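Local coordinates for organic hydroperoxide resistance protein (PDB 6MJN), which probably reduces organic hydroperoxides with reactive cysteine thiols, protecting the bacterium from oxidative damage, at residues N24-T29 with K35-M40; A59-C64 with L101-H106; A63-A68 with V83-E88. All blocks are in the same frame, centred on the assembly; numbering follows the deposited sequence.

Contacts 2 and 3 both start from helix 53-76 and share Ala63 and Cys64. Their centres are 7 Å apart. Their strands are neighbours in one sheet: Ala104 O lies 2.8 Å from Glu88 N, a probable hydrogen bond. Leu105 of contact 2 also packs on Phe65 of contact 3. Cys64 touches Cys128; as in the OsmC/Ohr family, the two are probably the redox cysteines. Tyr61 of contact 2 and Phe65 also touch Cys128, which places both contacts beside the likely active site. Contact 1 is a separate hairpin, its centre about 20 Å from that of contact 2 and 24 Å from that of contact 3. It packs, through Leu38 on Ala63, on helix 53-76 of the second subunit.

Contact 1 of 3, residues N24-T29 with K35-M40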
loop_
_atom_site.group_PDB
_atom_site.type_symbol
_atom_site.label_atom_id
_atom_site.label_comp_id
_atom_site.label_asym_id
_atom_site.label_seq_id
_atom_site.Cartn_x
_atom_site.Cartn_y
_atom_site.Cartn_z
ATOM N N ASN B 24 13.358 7.696 -8.677
ATOM C CA ASN B 24 14.378 6.727 -9.038
ATOM C C ASN B 24 15.242 6.342 -7.844
ATOM O O ASN B 24 16.372 5.865 -8.026
ATOM C CB ASN B 24 15.240 7.269 -10.177
ATOM C CG ASN B 24 14.447 7.456 -11.458
ATOM O OD1 ASN B 24 13.536 6.680 -11.752
ATOM N ND2 ASN B 24 14.786 8.487 -12.222
ATOM N N GLY B 25 14.714 6.504 -6.631
ATOM C CA GLY B 25 15.481 6.273 -5.428
ATOM C C GLY B 25 15.388 4.867 -4.872
ATOM O O GLY B 25 15.487 3.874 -5.607
ATOM N N HIS B 26 15.189 4.788 -3.560
ATOM C CA HIS B 26 15.364 3.561 -2.804
ATOM C C HIS B 26 14.511 3.651 -1.546
ATOM O O HIS B 26 14.350 4.732 -0.976
ATOM C CB HIS B 26 16.842 3.365 -2.447
ATOM C CG HIS B 26 17.149 2.032 -1.853
ATOM N ND1 HIS B 26 17.512 0.944 -2.618
ATOM C CD2 HIS B 26 17.145 1.607 -0.567
ATOM C CE1 HIS B 26 17.718 -0.095 -1.829
ATOM N NE2 HIS B 26 17.497 0.280 -0.582
ATOM N N VAL B 27 13.965 2.516 -1.111
ATOM C CA VAL B 27 13.190 2.463 0.131
ATOM C C VAL B 27 13.475 1.149 0.846
ATOM O O VAL B 27 13.582 0.094 0.205
ATOM C CB VAL B 27 11.677 2.648 -0.147
ATOM C CG1 VAL B 27 11.149 1.522 -1.033
ATOM C CG2 VAL B 27 10.881 2.745 1.149
ATOM N N GLU B 28 13.622 1.210 2.179
ATOM C CA GLU B 28 13.931 0.027 2.988
ATOM C C GLU B 28 13.134 0.066 4.280
ATOM O O GLU B 28 12.909 1.139 4.845
ATOM C CB GLU B 28 15.424 -0.076 3.394
ATOM C CG GLU B 28 16.396 -0.339 2.258
ATOM C CD GLU B 28 17.855 -0.571 2.695
ATOM O OE1 GLU B 28 18.147 -0.779 3.899
ATOM O OE2 GLU B 28 18.724 -0.547 1.797
ATOM N N THR B 29 12.784 -1.112 4.786
ATOM C CA THR B 29 12.261 -1.195 6.137
ATOM C C THR B 29 13.424 -1.234 7.105
ATOM O O THR B 29 14.511 -1.708 6.771
ATOM C CB THR B 29 11.381 -2.427 6.351
ATOM O OG1 THR B 29 12.082 -3.621 5.952
ATOM C CG2 THR B 29 10.080 -2.299 5.567
ATOM N N LYS B 35 13.921 -4.298 0.898
ATOM C CA LYS B 35 14.934 -3.359 0.403
ATOM C C LYS B 35 14.724 -3.242 -1.100
ATOM O O LYS B 35 14.933 -4.225 -1.819
ATOM C CB LYS B 35 16.362 -3.845 0.701
ATOM C CG LYS B 35 16.769 -3.900 2.185
ATOM C CD LYS B 35 18.247 -4.328 2.362
ATOM C CE LYS B 35 18.581 -4.482 3.836
ATOM N NZ LYS B 35 19.995 -4.917 4.078
ATOM N N LEU B 36 14.336 -2.060 -1.584
ATOM C CA LEU B 36 13.803 -1.940 -2.941
ATOM C C LEU B 36 14.321 -0.701 -3.657
ATOM O O LEU B 36 14.225 0.407 -3.128
ATOM C CB LEU B 36 12.275 -1.883 -2.925
ATOM C CG LEU B 36 11.496 -3.086 -2.426
ATOM C CD1 LEU B 36 10.044 -2.674 -2.364
ATOM C CD2 LEU B 36 11.701 -4.260 -3.359
ATOM N N ASP B 37 14.845 -0.893 -4.867
ATOM C CA ASP B 37 15.070 0.216 -5.784
ATOM C C ASP B 37 13.751 0.617 -6.425
ATOM O O ASP B 37 12.860 -0.214 -6.608
ATOM C CB ASP B 37 16.064 -0.168 -6.877
ATOM C CG ASP B 37 17.497 -0.255 -6.379
ATOM O OD1 ASP B 37 17.818 0.337 -5.328
ATOM O OD2 ASP B 37 18.317 -0.904 -7.060
ATOM N N LEU B 38 13.642 1.893 -6.785
ATOM C CA LEU B 38 12.436 2.471 -7.348
ATOM C C LEU B 38 12.748 3.096 -8.700
ATOM O O LEU B 38 13.868 3.540 -8.950
ATOM C CB LEU B 38 11.861 3.550 -6.424
ATOM C CG LEU B 38 11.584 3.097 -4.998
ATOM C CD1 LEU B 38 11.345 4.276 -4.066
ATOM C CD2 LEU B 38 10.367 2.191 -5.058
ATOM N N ALA B 39 11.744 3.153 -9.568
ATOM C CA ALA B 39 11.889 3.908 -10.804
ATOM C C ALA B 39 10.515 4.338 -11.285
ATOM O O ALA B 39 9.525 3.633 -11.093
ATOM C CB ALA B 39 12.601 3.097 -11.895
ATOM N N MET B 40 10.467 5.498 -11.917
ATOM C CA MET B 40 9.233 5.939 -12.537
ATOM C C MET B 40 8.948 5.077 -13.765
ATOM O O MET B 40 9.849 4.824 -14.570
ATOM C CB MET B 40 9.319 7.412 -12.944
ATOM C CG MET B 40 8.033 7.952 -13.571
ATOM S SD MET B 40 7.970 9.752 -13.657
ATOM C CE MET B 40 9.350 10.102 -14.746
#
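His26 and Asp37 are a non-hydrogen-bonded pair on neighbouring antiparallel strands. Their side chains form the shortest polar link between the segments. His26 ND1 donates to Asp37 OD1 at 2.8 Å, with the oxygen 2° out of the ring plane. The carboxylate is turned steeply against the ring. With CG anti to the backbone N (chi1 -171°), the ring lies across Leu36 O, which sits over one face. His26 NE2 donates to Glu28 OE2 at 2.8 Å, on its anti lone pair, with the oxygen tilted from the ring plane. Two carboxylates thus fix the ring's rotation and would probably favour its protonated form. Asn24 OD1 accepts a longer bond from Met40 N, 3.3 Å.

The backbone makes a beta hairpin. Val27 and Leu36 are a hydrogen-bonded pair, with Val27 N to Leu36 O and Leu36 N to Val27 O both 2.9 Å. Beyond the strands, Leu38 N reaches Gly25 O at 3.0 Å. Strand 13-20 adds a third strand on the far side of strand 26-29.

The remaining contacts are largely apolar. Glu28 CD lies 3.5 Å from Lys35 CG, while their charged ends are near each other but beyond salt-bridge distance. On the face opposite His26, Glu28, Lys35 and Asp37, Val27 CG1 touches Leu36 CB at 4.1 Å; it also meets Leu38 CD1. Val27 packs on Ala59 of the second subunit, and Leu38 on its Ala63.

Contact 2 of 3, residues A59-C64 with L101-H106; sequences AGYAAC and LGVALH
Tyr61 reaches from the helix to the strand and meets Val103 and Leu105. Its CB points toward the strand. CG stands anti to the backbone N (chi1 -157°), and the ring then turns to lie close to the CA-CB-CG plane (chi2 -8°). From CG outward the ring divides between two aliphatic partners.

At the CD2/CE2 edge, Tyr61 CD2 and CE2 meet the Val103 CG1 methyl, CE2 at 3.7 Å. Val103 approaches obliquely. Tyr61 CE1, toward the other edge, is 3.9 Å from Leu105 CD1. Both Leu105 methyls lie over one ring face. Leu105 CD2 sits above the centre of the Tyr61 ring, 4.2 Å from its plane. Leu105 CD1 is displaced toward the phenol end and makes an off-centre CH-pi contact, 29° off the ring normal. Tyr61 CZ is 3.7 Å from Leu105 CD1, and OH follows at 3.8 Å from the same methyl. The hydroxyl has its polar partner elsewhere: it is hydrogen-bonded to Ser131 OG of helix 129-134.

This is helix 53-76 packed on the sheet strand 99-110, in the core of the OsmC-like fold. Tyr61 also meets the Tyr130 ring and touches Cys128. No hydrogen bond joins the two segments. The contact therefore rests on dispersion and CH-pi packing, while the bond to Ser131 provides for the buried phenol oxygen.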
loop_
_atom_site.group_PDB
_atom_site.type_symbol
_atom_site.label_atom_id
_atom_site.label_comp_id
_atom_site.label_asym_id
_atom_site.label_seq_id
_atom_site.Cartn_x
_atom_site.Cartn_y
_atom_site.Cartn_z
ATOM N N ALA B 59 0.534 -5.088 -4.792
ATOM C CA ALA B 59 1.036 -6.329 -4.209
ATOM C C ALA B 59 0.520 -6.513 -2.789
ATOM O O ALA B 59 0.038 -7.600 -2.429
ATOM C CB ALA B 59 2.559 -6.333 -4.232
ATOM N N GLY B 60 0.653 -5.476 -1.954
ATOM C CA GLY B 60 0.115 -5.546 -0.595
ATOM C C GLY B 60 -1.380 -5.835 -0.559
ATOM O O GLY B 60 -1.847 -6.626 0.265
ATOM N N TYR B 61 -2.149 -5.194 -1.443
ATOM C CA TYR B 61 -3.601 -5.396 -1.454
ATOM C C TYR B 61 -3.961 -6.829 -1.858
ATOM O O TYR B 61 -4.791 -7.475 -1.207
ATOM C CB TYR B 61 -4.265 -4.390 -2.402
ATOM C CG TYR B 61 -5.720 -4.090 -2.125
ATOM C CD1 TYR B 61 -6.436 -4.808 -1.178
ATOM C CD2 TYR B 61 -6.385 -3.082 -2.823
ATOM C CE1 TYR B 61 -7.763 -4.517 -0.918
ATOM C CE2 TYR B 61 -7.706 -2.792 -2.577
ATOM C CZ TYR B 61 -8.387 -3.513 -1.626
ATOM O OH TYR B 61 -9.702 -3.233 -1.385
ATOM N N ALA B 62 -3.330 -7.353 -2.910
ATOM C CA ALA B 62 -3.615 -8.732 -3.328
ATOM C C ALA B 62 -3.352 -9.713 -2.194
ATOM O O ALA B 62 -4.149 -10.628 -1.943
ATOM C CB ALA B 62 -2.782 -9.105 -4.555
ATOM N N ALA B 63 -2.247 -9.515 -1.477
ATOM C CA ALA B 63 -1.876 -10.436 -0.412
ATOM C C ALA B 63 -2.784 -10.263 0.790
ATOM O O ALA B 63 -3.168 -11.244 1.436
ATOM C CB ALA B 63 -0.418 -10.214 -0.019
ATOM N N CYS B 64 -3.130 -9.017 1.112
ATOM C CA CYS B 64 -3.997 -8.766 2.253
ATOM C C CYS B 64 -5.380 -9.349 2.007
ATOM O O CYS B 64 -5.987 -9.943 2.911
ATOM C CB CYS B 64 -4.060 -7.254 2.513
ATOM S SG CYS B 64 -4.951 -6.822 4.002
ATOM N N LEU B 101 -5.953 6.711 -6.839
ATOM C CA LEU B 101 -5.890 5.308 -7.227
ATOM C C LEU B 101 -7.290 4.768 -7.518
ATOM O O LEU B 101 -8.279 5.209 -6.918
ATOM C CB LEU B 101 -5.241 4.472 -6.112
ATOM C CG LEU B 101 -3.830 4.873 -5.648
ATOM C CD1 LEU B 101 -3.385 3.933 -4.539
ATOM C CD2 LEU B 101 -2.882 4.806 -6.807
ATOM N N GLY B 102 -7.360 3.826 -8.468
ATOM C CA GLY B 102 -8.507 2.947 -8.617
ATOM C C GLY B 102 -8.044 1.515 -8.641
ATOM O O GLY B 102 -6.893 1.214 -8.978
ATOM N N VAL B 103 -8.938 0.589 -8.256
ATOM C CA VAL B 103 -8.560 -0.806 -8.005
ATOM C C VAL B 103 -9.635 -1.743 -8.543
ATOM O O VAL B 103 -10.834 -1.509 -8.347
ATOM C CB VAL B 103 -8.358 -1.090 -6.492
ATOM C CG1 VAL B 103 -7.904 -2.552 -6.252
ATOM C CG2 VAL B 103 -7.385 -0.110 -5.852
ATOM N N ALA B 104 -9.200 -2.817 -9.212
ATOM C CA ALA B 104 -10.048 -3.961 -9.527
ATOM C C ALA B 104 -9.419 -5.190 -8.892
ATOM O O ALA B 104 -8.215 -5.416 -9.043
ATOM C CB ALA B 104 -10.205 -4.156 -11.043
ATOM N N LEU B 105 -10.224 -5.964 -8.162
ATOM C CA LEU B 105 -9.777 -7.183 -7.503
ATOM C C LEU B 105 -10.425 -8.379 -8.180
ATOM O O LEU B 105 -11.612 -8.335 -8.518
ATOM C CB LEU B 105 -10.158 -7.159 -6.013
ATOM C CG LEU B 105 -9.470 -6.071 -5.169
ATOM C CD1 LEU B 105 -9.970 -6.176 -3.731
ATOM C CD2 LEU B 105 -7.956 -6.210 -5.210
ATOM N N HIS B 106 -9.662 -9.441 -8.400
ATOM C CA HIS B 106 -10.248 -10.646 -8.972
ATOM C C HIS B 106 -9.792 -11.842 -8.163
ATOM O O HIS B 106 -8.604 -12.174 -8.161
ATOM C CB HIS B 106 -9.849 -10.815 -10.438
ATOM C CG HIS B 106 -10.409 -12.054 -11.060
ATOM N ND1 HIS B 106 -11.763 -12.274 -11.180
ATOM C CD2 HIS B 106 -9.805 -13.155 -11.560
ATOM C CE1 HIS B 106 -11.970 -13.447 -11.746
ATOM N NE2 HIS B 106 -10.798 -14.005 -11.984
#

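Contact 3 of 3, residues A63-A68 with V83-E88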
loop_
_atom_site.group_PDB
_atom_site.type_symbol
_atom_site.label_atom_id
_atom_site.label_comp_id
_atom_site.label_asym_id
_atom_site.label_seq_id
_atom_site.Cartn_x
_atom_site.Cartn_y
_atom_site.Cartn_z
ATOM N N ALA B 63 -2.247 -9.515 -1.477
ATOM C CA ALA B 63 -1.876 -10.436 -0.412
ATOM C C ALA B 63 -2.784 -10.263 0.790
ATOM O O ALA B 63 -3.168 -11.244 1.436
ATOM C CB ALA B 63 -0.418 -10.214 -0.019
ATOM N N CYS B 64 -3.130 -9.017 1.112
ATOM C CA CYS B 64 -3.997 -8.766 2.253
ATOM C C CYS B 64 -5.380 -9.349 2.007
ATOM O O CYS B 64 -5.987 -9.943 2.911
ATOM C CB CYS B 64 -4.060 -7.254 2.513
ATOM S SG CYS B 64 -4.951 -6.822 4.002
ATOM N N PHE B 65 -5.893 -9.198 0.785
ATOM C CA PHE B 65 -7.236 -9.675 0.501
ATOM C C PHE B 65 -7.260 -11.193 0.437
ATOM O O PHE B 65 -8.209 -11.811 0.911
ATOM C CB PHE B 65 -7.765 -9.061 -0.802
ATOM C CG PHE B 65 -9.270 -9.110 -0.933
ATOM C CD1 PHE B 65 -9.921 -10.256 -1.404
ATOM C CD2 PHE B 65 -10.035 -7.997 -0.599
ATOM C CE1 PHE B 65 -11.310 -10.285 -1.521
ATOM C CE2 PHE B 65 -11.408 -8.018 -0.709
ATOM C CZ PHE B 65 -12.061 -9.155 -1.173
ATOM N N GLU B 66 -6.217 -11.814 -0.126
ATOM C CA GLU B 66 -6.140 -13.273 -0.091
ATOM C C GLU B 66 -6.196 -13.784 1.345
ATOM O O GLU B 66 -6.896 -14.762 1.645
ATOM C CB GLU B 66 -4.863 -13.762 -0.771
ATOM C CG GLU B 66 -4.825 -15.294 -0.870
ATOM C CD GLU B 66 -3.438 -15.850 -1.123
ATOM O OE1 GLU B 66 -2.553 -15.082 -1.552
ATOM O OE2 GLU B 66 -3.235 -17.062 -0.893
ATOM N N SER B 67 -5.476 -13.124 2.254
ATOM C CA SER B 67 -5.499 -13.521 3.655
ATOM C C SER B 67 -6.888 -13.367 4.260
ATOM O O SER B 67 -7.311 -14.195 5.073
ATOM C CB SER B 67 -4.479 -12.696 4.441
ATOM O OG SER B 67 -4.485 -13.059 5.803
ATOM N N ALA B 68 -7.611 -12.308 3.892
ATOM C CA ALA B 68 -8.944 -12.101 4.456
ATOM C C ALA B 68 -9.937 -13.152 3.964
ATOM O O ALA B 68 -10.826 -13.573 4.717
ATOM C CB ALA B 68 -9.448 -10.699 4.122
ATOM N N VAL B 83 -6.982 -20.544 -3.142
ATOM C CA VAL B 83 -7.365 -19.213 -3.597
ATOM C C VAL B 83 -6.114 -18.506 -4.096
ATOM O O VAL B 83 -5.035 -18.632 -3.509
ATOM C CB VAL B 83 -8.060 -18.402 -2.476
ATOM C CG1 VAL B 83 -7.161 -18.283 -1.262
ATOM C CG2 VAL B 83 -8.429 -17.002 -2.968
ATOM N N SER B 84 -6.255 -17.780 -5.199
ATOM C CA SER B 84 -5.257 -16.798 -5.585
ATOM C C SER B 84 -5.963 -15.472 -5.808
ATOM O O SER B 84 -7.173 -15.416 -6.055
ATOM C CB SER B 84 -4.492 -17.224 -6.839
ATOM O OG SER B 84 -5.351 -17.297 -7.947
ATOM N N MET B 85 -5.183 -14.397 -5.751
ATOM C CA MET B 85 -5.722 -13.054 -5.748
ATOM C C MET B 85 -4.951 -12.191 -6.738
ATOM O O MET B 85 -3.718 -12.142 -6.691
ATOM C CB MET B 85 -5.613 -12.464 -4.343
ATOM C CG MET B 85 -6.586 -11.380 -4.059
ATOM S SD MET B 85 -8.288 -11.972 -4.160
ATOM C CE MET B 85 -8.908 -10.432 -4.846
ATOM N N THR B 86 -5.687 -11.526 -7.618
ATOM C CA THR B 86 -5.172 -10.553 -8.568
ATOM C C THR B 86 -5.674 -9.173 -8.152
ATOM O O THR B 86 -6.862 -9.005 -7.856
ATOM C CB THR B 86 -5.665 -10.875 -9.984
ATOM O OG1 THR B 86 -5.195 -12.174 -10.376
ATOM C CG2 THR B 86 -5.156 -9.858 -10.973
ATOM N N SER B 87 -4.779 -8.192 -8.126
ATOM C CA SER B 87 -5.164 -6.801 -7.922
ATOM C C SER B 87 -4.659 -6.000 -9.107
ATOM O O SER B 87 -3.540 -6.208 -9.574
ATOM C CB SER B 87 -4.574 -6.228 -6.634
ATOM O OG SER B 87 -3.174 -6.128 -6.765
ATOM N N GLU B 88 -5.492 -5.109 -9.614
ATOM C CA GLU B 88 -5.072 -4.212 -10.676
ATOM C C GLU B 88 -5.255 -2.792 -10.170
ATOM O O GLU B 88 -6.362 -2.408 -9.779
ATOM C CB GLU B 88 -5.876 -4.458 -11.937
ATOM C CG GLU B 88 -5.546 -3.486 -13.047
ATOM C CD GLU B 88 -6.455 -3.684 -14.241
ATOM O OE1 GLU B 88 -6.499 -4.810 -14.767
ATOM O OE2 GLU B 88 -7.145 -2.722 -14.631
#
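Phe65 and Met85 make a Met-aromatic contact between helix and strand. Met85 SD lies 4.8 Å from the centroid of the Phe65 ring, in an oblique approach 64° off the ring normal. Phe65 CD1 takes the closest touch, 3.6 Å from Met85 CE and as close to SD. The Met85 chain is bent at chi2 (62°) and chi3, which brings SD and CE to the CD1 corner of the Phe65 ring.

Apolar contacts continue beside it. Glu66 CB meets Met85 CB at 3.9 Å, and Glu66 CG touches Val83 CG1 at 3.8 Å. Segments 63-68 and 83-88 run roughly antiparallel, their N-to-C directions 145° apart and their axes 7.7 Å apart at closest approach. This is the helix-on-sheet layer of the OsmC-like fold. The edge of strand 82-93 not paired with strand 99-110 pairs antiparallel, through Ser84 to Glu88, with a strand of the second subunit, so the sheet crosses the dimer interface.

The polar part belongs to Glu66. Its extended chain carries OE2 past Val83 O, 3.5 Å away, but both atoms are acceptors and no bond forms. OE2 is held instead by a salt bridge to Arg70 NH2 and a hydrogen bond from Gly22 N of the second subunit.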